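Local coordinates for protein cDNA FLJ56608, highly similar to Homo sapiens chloride channel, calcium activated, family member 1 (CLCA1), mRNA (Homo sapiens, PDB 6PYO) that may be involved in mediating calcium-activated chloride conductance and in regulating mucus production by goblet cells, this chain being its calcium-bound von Willebrand factor type A (VWA) domain, at residues 34-39 against 44-49; 55-60 against 91-96; 96-101 against 105-110; 125-130 against 148-153. One frame throughout, in Å; residues are numbered along the deposited sequence.

Interaction 1: 34-39 against 44-49; sequences LFLLQT and SWVGMV
Leu36 points both of its methyls at strand 45-51, where Val46 and Met48 receive them. This packs helix against strand in a beta-alpha-beta unit of the VWA fold, made of strand 8-14, helix 24-39 and strand 45-51. The tight part is small, buried and wholly apolar. Leu36 CG stands anti to its carbonyl carbon (chi1 -68°), and from there the fork opens over the sheet. One prong, CD2, reaches CG1 of Val46 at 4.2 Å. Leu73 of helix 67-74 touches all three side chains, and Leu11 of strand 8-14 also packs on Leu36.

The other face of 34-39 lies on the surface. Leu34 and Thr39 are exposed there and do not meet the strand, and the side chain of Gln38 is poorly ordered. Here the helix widens into a pi-type turn, where Leu34 O accepts from Gln38 N at 3.0 Å and also from Thr39 N at 3.1 Å.

On the buried side Met48 meets Leu36 at about a right angle. Its chain runs extended as far as the sulfur and then folds at chi3 (-21°), which brings the terminal methyl CE to 3.9 Å from CD1 of Leu36, the fork's second prong.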
# COMPACT_ATOMS: atom_id res chain seq x y z
N LEU A 34 -4.46 -0.25 -12.60
CA LEU A 34 -5.80 0.29 -12.59
C LEU A 34 -5.91 1.46 -11.63
O LEU A 34 -6.43 2.53 -11.98
CB LEU A 34 -6.79 -0.79 -12.19
CG LEU A 34 -8.24 -0.41 -12.44
CD1 LEU A 34 -8.49 -0.56 -13.95
CD2 LEU A 34 -9.17 -1.25 -11.63
N PHE A 35 -5.44 1.28 -10.40
CA PHE A 35 -5.52 2.37 -9.45
C PHE A 35 -4.80 3.61 -9.96
O PHE A 35 -5.34 4.72 -9.90
CB PHE A 35 -4.95 1.97 -8.12
CG PHE A 35 -5.14 3.00 -7.07
CD1 PHE A 35 -6.40 3.24 -6.52
CD2 PHE A 35 -4.06 3.70 -6.61
CE1 PHE A 35 -6.57 4.18 -5.54
CE2 PHE A 35 -4.22 4.65 -5.62
CZ PHE A 35 -5.47 4.90 -5.09
N LEU A 36 -3.56 3.43 -10.43
CA LEU A 36 -2.71 4.58 -10.78
C LEU A 36 -3.16 5.25 -12.07
O LEU A 36 -3.16 6.48 -12.17
CB LEU A 36 -1.25 4.13 -10.90
CG LEU A 36 -0.58 3.71 -9.60
CD1 LEU A 36 0.82 3.16 -9.82
CD2 LEU A 36 -0.54 4.93 -8.67
N LEU A 37 -3.53 4.48 -13.08
CA LEU A 37 -3.84 5.03 -14.38
C LEU A 37 -5.30 5.46 -14.52
O LEU A 37 -5.58 6.33 -15.35
CB LEU A 37 -3.51 4.02 -15.47
CG LEU A 37 -2.07 3.51 -15.50
CD1 LEU A 37 -1.81 2.61 -16.71
CD2 LEU A 37 -1.03 4.61 -15.50
N GLN A 38 -6.22 4.93 -13.71
CA GLN A 38 -7.63 5.24 -13.92
C GLN A 38 -8.34 5.71 -12.66
O GLN A 38 -9.16 6.62 -12.74
CB GLN A 38 -8.35 4.01 -14.51
CG GLN A 38 -8.43 4.03 -16.03
CD GLN A 38 -8.43 2.65 -16.65
OE1 GLN A 38 -7.37 2.03 -16.81
NE2 GLN A 38 -9.61 2.15 -17.00
N THR A 39 -8.03 5.15 -11.51
CA THR A 39 -8.88 5.37 -10.35
C THR A 39 -8.50 6.63 -9.57
O THR A 39 -9.39 7.45 -9.29
CB THR A 39 -8.85 4.12 -9.46
OG1 THR A 39 -9.10 3.00 -10.31
CG2 THR A 39 -9.92 4.18 -8.32
N SER A 44 -4.75 14.37 -6.08
CA SER A 44 -4.32 13.51 -4.99
C SER A 44 -2.79 13.46 -4.88
O SER A 44 -2.07 13.47 -5.88
CB SER A 44 -4.81 12.10 -5.23
OG SER A 44 -6.20 12.09 -5.30
N TRP A 45 -2.31 13.35 -3.61
CA TRP A 45 -0.94 13.05 -3.30
C TRP A 45 -0.80 11.54 -3.18
O TRP A 45 -1.59 10.90 -2.49
CB TRP A 45 -0.53 13.76 -1.98
CG TRP A 45 -0.51 15.25 -2.17
CD1 TRP A 45 -1.54 16.13 -1.95
CD2 TRP A 45 0.59 16.02 -2.66
NE1 TRP A 45 -1.12 17.42 -2.25
CE2 TRP A 45 0.18 17.37 -2.70
CE3 TRP A 45 1.89 15.69 -3.06
CZ2 TRP A 45 1.03 18.39 -3.13
CZ3 TRP A 45 2.72 16.70 -3.48
CH2 TRP A 45 2.29 18.03 -3.52
N VAL A 46 0.23 10.99 -3.80
CA VAL A 46 0.33 9.55 -3.96
C VAL A 46 1.78 9.14 -3.83
O VAL A 46 2.65 9.68 -4.54
CB VAL A 46 -0.23 9.06 -5.33
CG1 VAL A 46 0.06 7.56 -5.47
CG2 VAL A 46 -1.70 9.35 -5.40
N GLY A 47 2.04 8.18 -2.94
CA GLY A 47 3.37 7.63 -2.76
C GLY A 47 3.33 6.14 -2.99
O GLY A 47 2.27 5.54 -3.15
N MET A 48 4.51 5.52 -3.00
CA MET A 48 4.59 4.11 -3.32
C MET A 48 5.76 3.49 -2.60
O MET A 48 6.92 3.92 -2.75
CB MET A 48 4.68 3.88 -4.84
CG MET A 48 5.01 2.42 -5.19
SD MET A 48 5.03 2.05 -6.98
CE MET A 48 4.05 3.41 -7.63
N VAL A 49 5.44 2.45 -1.85
CA VAL A 49 6.39 1.65 -1.09
C VAL A 49 6.25 0.20 -1.53
O VAL A 49 5.13 -0.31 -1.59
CB VAL A 49 6.14 1.78 0.43
CG1 VAL A 49 6.94 0.77 1.22
CG2 VAL A 49 6.42 3.21 0.85

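Interaction 2: 55-60 against 91-96; sequences AHVQSE and LRSAFT
Ala55 opens the contact by pressing its methyl against Ser93 of helix 87-99. Its CB is 3.3 Å from Ser93 CB, closer than carbon atoms normally approach, so the exact value is doubtful although the two backbones are clearly drawn close together here. Ser93 OG also lies near the methyl, 3.6 Å from Ala55 CB. His56 turns its side chain to the other face of the strand, where NE2 bonds to Asp52 OD2. Val57 brings only one branch to the helix: its CG2, anti to the carbonyl carbon, comes within 3.7 Å of Ser93 OG. The serine hydroxyl stands anti to its own backbone N (chi1 175°), a rotation that carries it past Ala55 and up to the valine methyl. No hydrogen bond links the two segments, and one serine receives both strand residues by van der Waals contact.

Beyond Val57 the strand turns a corner at Gln58. Gln58 and Ser59 both face Met48 of the neighbouring strand, a classic beta bulge. Ser59 OG then bonds to Glu60 O at 2.8 Å, in the carbonyl plane and on a lone pair.

Strand 55-63 is the antiparallel member of the VWA sheet and lies at its edge within this chain, and Ser93, with Val97 one turn on, packs the helix against this margin. Val49 of strand 45-51 touches both Ala55 and Ser93, while Leu91 and Phe95 leave the same helix on another side to pack on Ile109 of strand 108-113 and Val127 of helix 124-130.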
# COMPACT_ATOMS: atom_id res chain seq x y z
N ALA A 55 11.34 -2.30 3.69
CA ALA A 55 10.56 -1.44 2.80
C ALA A 55 11.46 -0.65 1.86
O ALA A 55 12.53 -0.19 2.26
CB ALA A 55 9.68 -0.46 3.58
N HIS A 56 11.00 -0.44 0.63
CA HIS A 56 11.73 0.32 -0.38
C HIS A 56 10.81 1.41 -0.90
O HIS A 56 9.78 1.12 -1.54
CB HIS A 56 12.25 -0.60 -1.49
CG HIS A 56 12.89 -1.85 -0.96
ND1 HIS A 56 14.12 -1.85 -0.33
CD2 HIS A 56 12.44 -3.13 -0.90
CE1 HIS A 56 14.40 -3.08 0.09
NE2 HIS A 56 13.40 -3.87 -0.26
N VAL A 57 11.16 2.67 -0.64
CA VAL A 57 10.35 3.78 -1.16
C VAL A 57 10.55 3.85 -2.67
O VAL A 57 11.63 4.21 -3.14
CB VAL A 57 10.72 5.11 -0.50
CG1 VAL A 57 9.80 6.24 -1.02
CG2 VAL A 57 10.58 4.98 1.03
N GLN A 58 9.52 3.47 -3.45
CA GLN A 58 9.61 3.69 -4.88
C GLN A 58 9.28 5.14 -5.23
O GLN A 58 9.79 5.68 -6.22
CB GLN A 58 8.66 2.77 -5.64
CG GLN A 58 8.89 1.34 -5.43
CD GLN A 58 10.34 0.94 -5.81
OE1 GLN A 58 10.88 1.41 -6.79
NE2 GLN A 58 10.95 0.09 -5.01
N SER A 59 8.43 5.80 -4.45
CA SER A 59 8.11 7.20 -4.73
C SER A 59 7.62 7.88 -3.46
O SER A 59 6.72 7.37 -2.77
CB SER A 59 7.07 7.36 -5.83
OG SER A 59 6.74 8.73 -6.03
N GLU A 60 8.25 9.01 -3.14
CA GLU A 60 7.70 9.95 -2.19
C GLU A 60 6.34 10.42 -2.68
O GLU A 60 5.92 10.17 -3.82
CB GLU A 60 8.65 11.14 -2.02
CG GLU A 60 10.07 10.75 -1.65
CD GLU A 60 10.26 10.49 -0.17
OE1 GLU A 60 11.42 10.56 0.30
OE2 GLU A 60 9.25 10.20 0.53
N LEU A 91 4.20 -0.74 6.10
CA LEU A 91 3.29 0.28 6.65
C LEU A 91 4.05 1.38 7.37
O LEU A 91 3.76 2.57 7.18
CB LEU A 91 2.26 -0.37 7.56
CG LEU A 91 1.34 -1.41 6.93
CD1 LEU A 91 0.44 -2.06 7.97
CD2 LEU A 91 0.51 -0.80 5.79
N ARG A 92 5.04 1.03 8.19
CA ARG A 92 5.85 2.06 8.84
C ARG A 92 6.49 2.97 7.81
O ARG A 92 6.52 4.20 7.97
CB ARG A 92 6.93 1.40 9.72
CG ARG A 92 6.47 0.95 11.11
CD ARG A 92 7.39 -0.14 11.71
NE ARG A 92 6.68 -0.89 12.74
CZ ARG A 92 6.95 -2.13 13.10
NH1 ARG A 92 7.93 -2.81 12.53
NH2 ARG A 92 6.21 -2.71 14.04
N SER A 93 7.04 2.38 6.74
CA SER A 93 7.63 3.21 5.69
C SER A 93 6.59 4.11 5.03
O SER A 93 6.86 5.28 4.72
CB SER A 93 8.30 2.31 4.67
OG SER A 93 8.78 3.06 3.58
N ALA A 94 5.38 3.60 4.79
CA ALA A 94 4.32 4.45 4.24
C ALA A 94 4.05 5.64 5.15
O ALA A 94 3.91 6.79 4.69
CB ALA A 94 3.07 3.60 4.02
N PHE A 95 3.96 5.39 6.46
CA PHE A 95 3.71 6.47 7.41
C PHE A 95 4.82 7.51 7.36
O PHE A 95 4.55 8.72 7.39
CB PHE A 95 3.56 5.93 8.84
CG PHE A 95 2.36 5.03 9.03
CD1 PHE A 95 1.33 5.03 8.12
CD2 PHE A 95 2.28 4.18 10.13
CE1 PHE A 95 0.22 4.18 8.29
CE2 PHE A 95 1.20 3.34 10.29
CZ PHE A 95 0.16 3.35 9.37
N THR A 96 6.07 7.07 7.28
CA THR A 96 7.18 8.01 7.11
C THR A 96 7.05 8.79 5.80
O THR A 96 7.34 10.00 5.75
CB THR A 96 8.51 7.25 7.13
OG1 THR A 96 8.52 6.39 8.27
CG2 THR A 96 9.68 8.20 7.21

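Interaction 3: 96-101 against 105-110; sequences TVIRKK and DGSEIV
Helix 87-99 and strand 108-113, joined by a short loop, are packed together by Ile98 against Ser107 and Ile109. All three residues are buried. A single atom of the helix does the touching: the terminal methyl CD1 of Ile98 lies 3.5 Å from Ser107 OG and 3.8 Å from Ile109 CD1. Ile98 stretches its longer branch away from the helix, with chi2 at 161°, so that the methyl reaches both Ser107 and Ile109. Ile109 does the opposite. Its chi2 of 58° folds CD1 back toward the helix, and the two isoleucine side chains cross obliquely.

In the VWA fold this helix covers one face of the central sheet, and strand 108-113 runs in the middle of that sheet, parallel to strands 8-14 and 133-138. Ser107 and Ile109 pair through their backbones with Ile133 on one flank, and Glu108 pairs with Ile8 and Cys10 on the other. Glu108 sends its carboxylate to the far face, where it meets Arg7 and His135.

The hydroxyl beside the Ile98 methyl is not left to apolar company alone, since Ser107 OG donates to Thr104 O in the connecting loop. That bond gives the buried oxygen a polar partner while its other neighbour is a methyl. Just before it, Gly106 takes a positive phi of 83°. On the helix side, Lys101 N bonds to Ile98 O at 2.9 Å.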
# COMPACT_ATOMS: atom_id res chain seq x y z
N THR A 96 6.07 7.07 7.28
CA THR A 96 7.18 8.01 7.11
C THR A 96 7.05 8.79 5.80
O THR A 96 7.34 10.00 5.75
CB THR A 96 8.51 7.25 7.13
OG1 THR A 96 8.52 6.39 8.27
CG2 THR A 96 9.68 8.20 7.21
N VAL A 97 6.63 8.11 4.73
CA VAL A 97 6.52 8.80 3.45
C VAL A 97 5.47 9.90 3.56
O VAL A 97 5.69 11.03 3.12
CB VAL A 97 6.18 7.79 2.33
CG1 VAL A 97 5.59 8.51 1.11
CG2 VAL A 97 7.44 6.94 1.97
N ILE A 98 4.35 9.59 4.22
CA ILE A 98 3.27 10.55 4.31
C ILE A 98 3.69 11.71 5.18
O ILE A 98 3.53 12.88 4.81
CB ILE A 98 1.99 9.89 4.83
CG1 ILE A 98 1.46 8.91 3.77
CG2 ILE A 98 0.96 10.97 5.09
CD1 ILE A 98 0.51 7.88 4.34
N ARG A 99 4.25 11.39 6.35
CA ARG A 99 4.62 12.38 7.34
C ARG A 99 5.76 13.25 6.89
O ARG A 99 6.09 14.19 7.63
CB ARG A 99 5.02 11.72 8.65
CG ARG A 99 3.85 11.15 9.38
CD ARG A 99 4.23 10.23 10.53
NE ARG A 99 3.01 9.76 11.18
CZ ARG A 99 2.90 8.59 11.78
NH1 ARG A 99 3.93 7.74 11.80
NH2 ARG A 99 1.74 8.26 12.35
N LYS A 100 6.39 12.98 5.74
CA LYS A 100 7.32 14.00 5.25
C LYS A 100 6.59 15.29 4.90
O LYS A 100 7.23 16.34 4.78
CB LYS A 100 8.11 13.52 4.03
CG LYS A 100 9.04 12.33 4.36
CD LYS A 100 10.36 12.43 3.61
CE LYS A 100 11.02 11.07 3.39
NZ LYS A 100 11.50 10.44 4.65
N LYS A 101 5.26 15.24 4.71
CA LYS A 101 4.48 16.40 4.27
C LYS A 101 3.24 16.63 5.11
O LYS A 101 2.85 17.78 5.33
CB LYS A 101 4.05 16.25 2.79
CG LYS A 101 5.16 16.44 1.75
CD LYS A 101 5.11 17.86 1.15
CE LYS A 101 4.24 17.93 -0.12
NZ LYS A 101 3.76 19.31 -0.47
N ASP A 105 -3.49 10.89 9.82
CA ASP A 105 -4.93 10.80 10.14
C ASP A 105 -5.79 11.19 8.94
O ASP A 105 -5.74 12.33 8.47
CB ASP A 105 -5.26 11.69 11.35
CG ASP A 105 -6.50 11.19 12.15
OD1 ASP A 105 -7.44 10.57 11.58
OD2 ASP A 105 -6.53 11.45 13.38
N GLY A 106 -6.58 10.26 8.45
CA GLY A 106 -7.34 10.45 7.24
C GLY A 106 -6.60 10.20 5.94
O GLY A 106 -7.21 10.32 4.88
N SER A 107 -5.31 9.88 5.99
CA SER A 107 -4.61 9.36 4.82
C SER A 107 -4.97 7.90 4.60
O SER A 107 -5.50 7.22 5.48
CB SER A 107 -3.09 9.53 4.98
OG SER A 107 -2.57 8.60 5.91
N GLU A 108 -4.74 7.43 3.38
CA GLU A 108 -5.04 6.07 2.98
C GLU A 108 -3.78 5.28 2.59
O GLU A 108 -2.86 5.82 1.97
CB GLU A 108 -6.00 6.10 1.82
CG GLU A 108 -7.40 6.73 2.16
CD GLU A 108 -8.23 6.97 0.92
OE1 GLU A 108 -8.84 6.00 0.40
OE2 GLU A 108 -8.24 8.13 0.42
N ILE A 109 -3.76 4.01 2.98
CA ILE A 109 -2.81 3.00 2.49
C ILE A 109 -3.60 2.00 1.64
O ILE A 109 -4.70 1.57 2.02
CB ILE A 109 -2.10 2.31 3.65
CG1 ILE A 109 -0.93 3.15 4.17
CG2 ILE A 109 -1.61 0.95 3.20
CD1 ILE A 109 -1.30 4.50 4.63
N VAL A 110 -3.10 1.70 0.45
CA VAL A 110 -3.61 0.60 -0.36
C VAL A 110 -2.56 -0.52 -0.22
O VAL A 110 -1.47 -0.43 -0.79
CB VAL A 110 -3.83 1.00 -1.83
CG1 VAL A 110 -4.33 -0.19 -2.64
CG2 VAL A 110 -4.88 2.16 -1.91

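Interaction 4: 125-130 against 148-153; sequences NEVKQS and EELSKM
Val127 O is gripped twice by Ser130: the hydroxyl OG donates to it at 2.8 Å and the backbone N at 3.0 Å. The OG bond lies in the carbonyl plane and on a lone pair. Ser130 OG also bonds to Ala132 N, tying the end of helix 124-130 to the chain that follows.

The side chain of Val127 works in the other direction, toward helix 145-152. Its two methyls take separate partners, CG2 meeting Leu150 CD2 at 4.2 Å and CG1 meeting Met153 CE at the same distance. These two helices flank strand 133-138 in the sequence and pack side by side on one face of the VWA sheet, Val127 and Leu150 both resting on Ile134 of that strand.

Toward the surface Met153 takes over. Its CG sits between the backbone N and the carbonyl carbon (chi1 68°), and a bend at chi3 (-85°) sends the methyl across the aliphatic part of Lys128 at about a right angle. Met153 CE lies 3.7 Å from Lys128 CD and 3.8 Å from Lys128 CE. Its approach to Lys128 CG, 3.2 Å, is tighter than normal carbon contact, and that value is doubtful.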
# COMPACT_ATOMS: atom_id res chain seq x y z
N ASN A 125 -0.70 -1.12 17.22
CA ASN A 125 -0.63 0.15 17.95
C ASN A 125 -0.31 1.31 17.01
O ASN A 125 -1.07 2.28 16.91
CB ASN A 125 0.41 0.04 19.07
CG ASN A 125 0.51 1.32 19.90
OD1 ASN A 125 -0.45 1.70 20.58
ND2 ASN A 125 1.67 1.98 19.85
N GLU A 126 0.83 1.23 16.31
CA GLU A 126 1.24 2.32 15.43
C GLU A 126 0.15 2.63 14.42
O GLU A 126 -0.14 3.80 14.13
CB GLU A 126 2.54 1.95 14.71
CG GLU A 126 3.75 1.79 15.58
CD GLU A 126 4.82 0.93 14.92
OE1 GLU A 126 4.75 -0.31 15.03
OE2 GLU A 126 5.73 1.50 14.28
N VAL A 127 -0.48 1.58 13.90
CA VAL A 127 -1.53 1.75 12.91
C VAL A 127 -2.72 2.47 13.53
O VAL A 127 -3.21 3.47 12.98
CB VAL A 127 -1.94 0.38 12.33
CG1 VAL A 127 -3.32 0.44 11.77
CG2 VAL A 127 -0.91 -0.04 11.27
N LYS A 128 -3.16 2.01 14.71
CA LYS A 128 -4.25 2.70 15.38
C LYS A 128 -3.85 4.14 15.63
O LYS A 128 -4.64 5.06 15.37
CB LYS A 128 -4.63 1.98 16.69
CG LYS A 128 -5.53 0.73 16.51
CD LYS A 128 -5.70 -0.10 17.82
CE LYS A 128 -4.42 -0.87 18.23
NZ LYS A 128 -4.61 -2.02 19.21
N GLN A 129 -2.59 4.36 16.02
CA GLN A 129 -2.20 5.72 16.36
C GLN A 129 -2.17 6.60 15.12
O GLN A 129 -2.34 7.83 15.22
CB GLN A 129 -0.82 5.75 17.02
CG GLN A 129 -0.79 6.42 18.37
CD GLN A 129 -1.34 5.54 19.46
OE1 GLN A 129 -2.44 5.75 19.97
NE2 GLN A 129 -0.56 4.53 19.85
N SER A 130 -1.95 5.99 13.96
CA SER A 130 -1.71 6.80 12.77
C SER A 130 -2.98 7.52 12.32
O SER A 130 -2.90 8.63 11.80
CB SER A 130 -1.16 5.95 11.63
OG SER A 130 -2.14 5.14 11.01
N GLU A 148 -7.23 -8.65 7.26
CA GLU A 148 -8.59 -8.18 7.48
C GLU A 148 -8.63 -7.24 8.67
O GLU A 148 -9.21 -6.15 8.60
CB GLU A 148 -9.55 -9.35 7.70
CG GLU A 148 -10.94 -8.94 8.24
CD GLU A 148 -11.90 -10.12 8.52
OE1 GLU A 148 -12.57 -10.60 7.57
OE2 GLU A 148 -11.97 -10.56 9.70
N GLU A 149 -8.03 -7.63 9.79
CA GLU A 149 -8.14 -6.77 10.96
C GLU A 149 -7.49 -5.41 10.74
O GLU A 149 -7.93 -4.41 11.32
CB GLU A 149 -7.56 -7.44 12.20
CG GLU A 149 -8.42 -8.64 12.71
CD GLU A 149 -9.87 -8.28 13.01
OE1 GLU A 149 -10.11 -7.31 13.76
OE2 GLU A 149 -10.78 -8.98 12.50
N LEU A 150 -6.44 -5.33 9.92
CA LEU A 150 -5.90 -4.03 9.55
C LEU A 150 -6.98 -3.15 8.95
O LEU A 150 -7.11 -1.97 9.31
CB LEU A 150 -4.75 -4.18 8.55
CG LEU A 150 -3.40 -4.61 9.08
CD1 LEU A 150 -2.42 -4.80 7.91
CD2 LEU A 150 -2.84 -3.62 10.07
N SER A 151 -7.75 -3.70 8.00
CA SER A 151 -8.85 -2.94 7.43
C SER A 151 -9.93 -2.61 8.47
O SER A 151 -10.36 -1.45 8.61
CB SER A 151 -9.47 -3.70 6.26
OG SER A 151 -8.60 -3.73 5.16
N LYS A 152 -10.42 -3.63 9.18
CA LYS A 152 -11.54 -3.42 10.09
C LYS A 152 -11.25 -2.34 11.12
O LYS A 152 -12.12 -1.53 11.44
CB LYS A 152 -11.91 -4.74 10.78
CG LYS A 152 -12.70 -5.66 9.88
CD LYS A 152 -13.26 -6.85 10.63
CE LYS A 152 -14.62 -7.26 10.04
NZ LYS A 152 -14.59 -7.33 8.55
N MET A 153 -10.03 -2.29 11.62
CA MET A 153 -9.75 -1.36 12.71
C MET A 153 -9.44 0.06 12.23
O MET A 153 -9.20 0.94 13.07
CB MET A 153 -8.57 -1.85 13.53
CG MET A 153 -7.25 -1.79 12.76
SD MET A 153 -5.95 -2.89 13.37
CE MET A 153 -5.23 -1.89 14.63

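How the interactions relate
Interaction 1 packs a helix on one face of the central sheet, while interactions 2, 3 and 4 lie on the other. Strands 45-51 and 55-63 are neighbours, and Met48 N probably bonds to Ser59 O (2.9 Å) between interactions 1 and 2. Interactions 2 and 3 share helix 87-99 and Thr96, with centres about 9 Å apart. Arg92 NH2 reaches Glu126 OE1 at 3.0 Å, a salt bridge joining interactions 2 and 4. Interactions 1 and 4 are farthest apart, about 21 Å between centres. Ser16, Ser18 and Thr85 bind a calcium ion. None of the four contacts includes a calcium ligand; the side chains of Ala55 and Leu150 lie about 14 and 13 Å from a bound calcium ion.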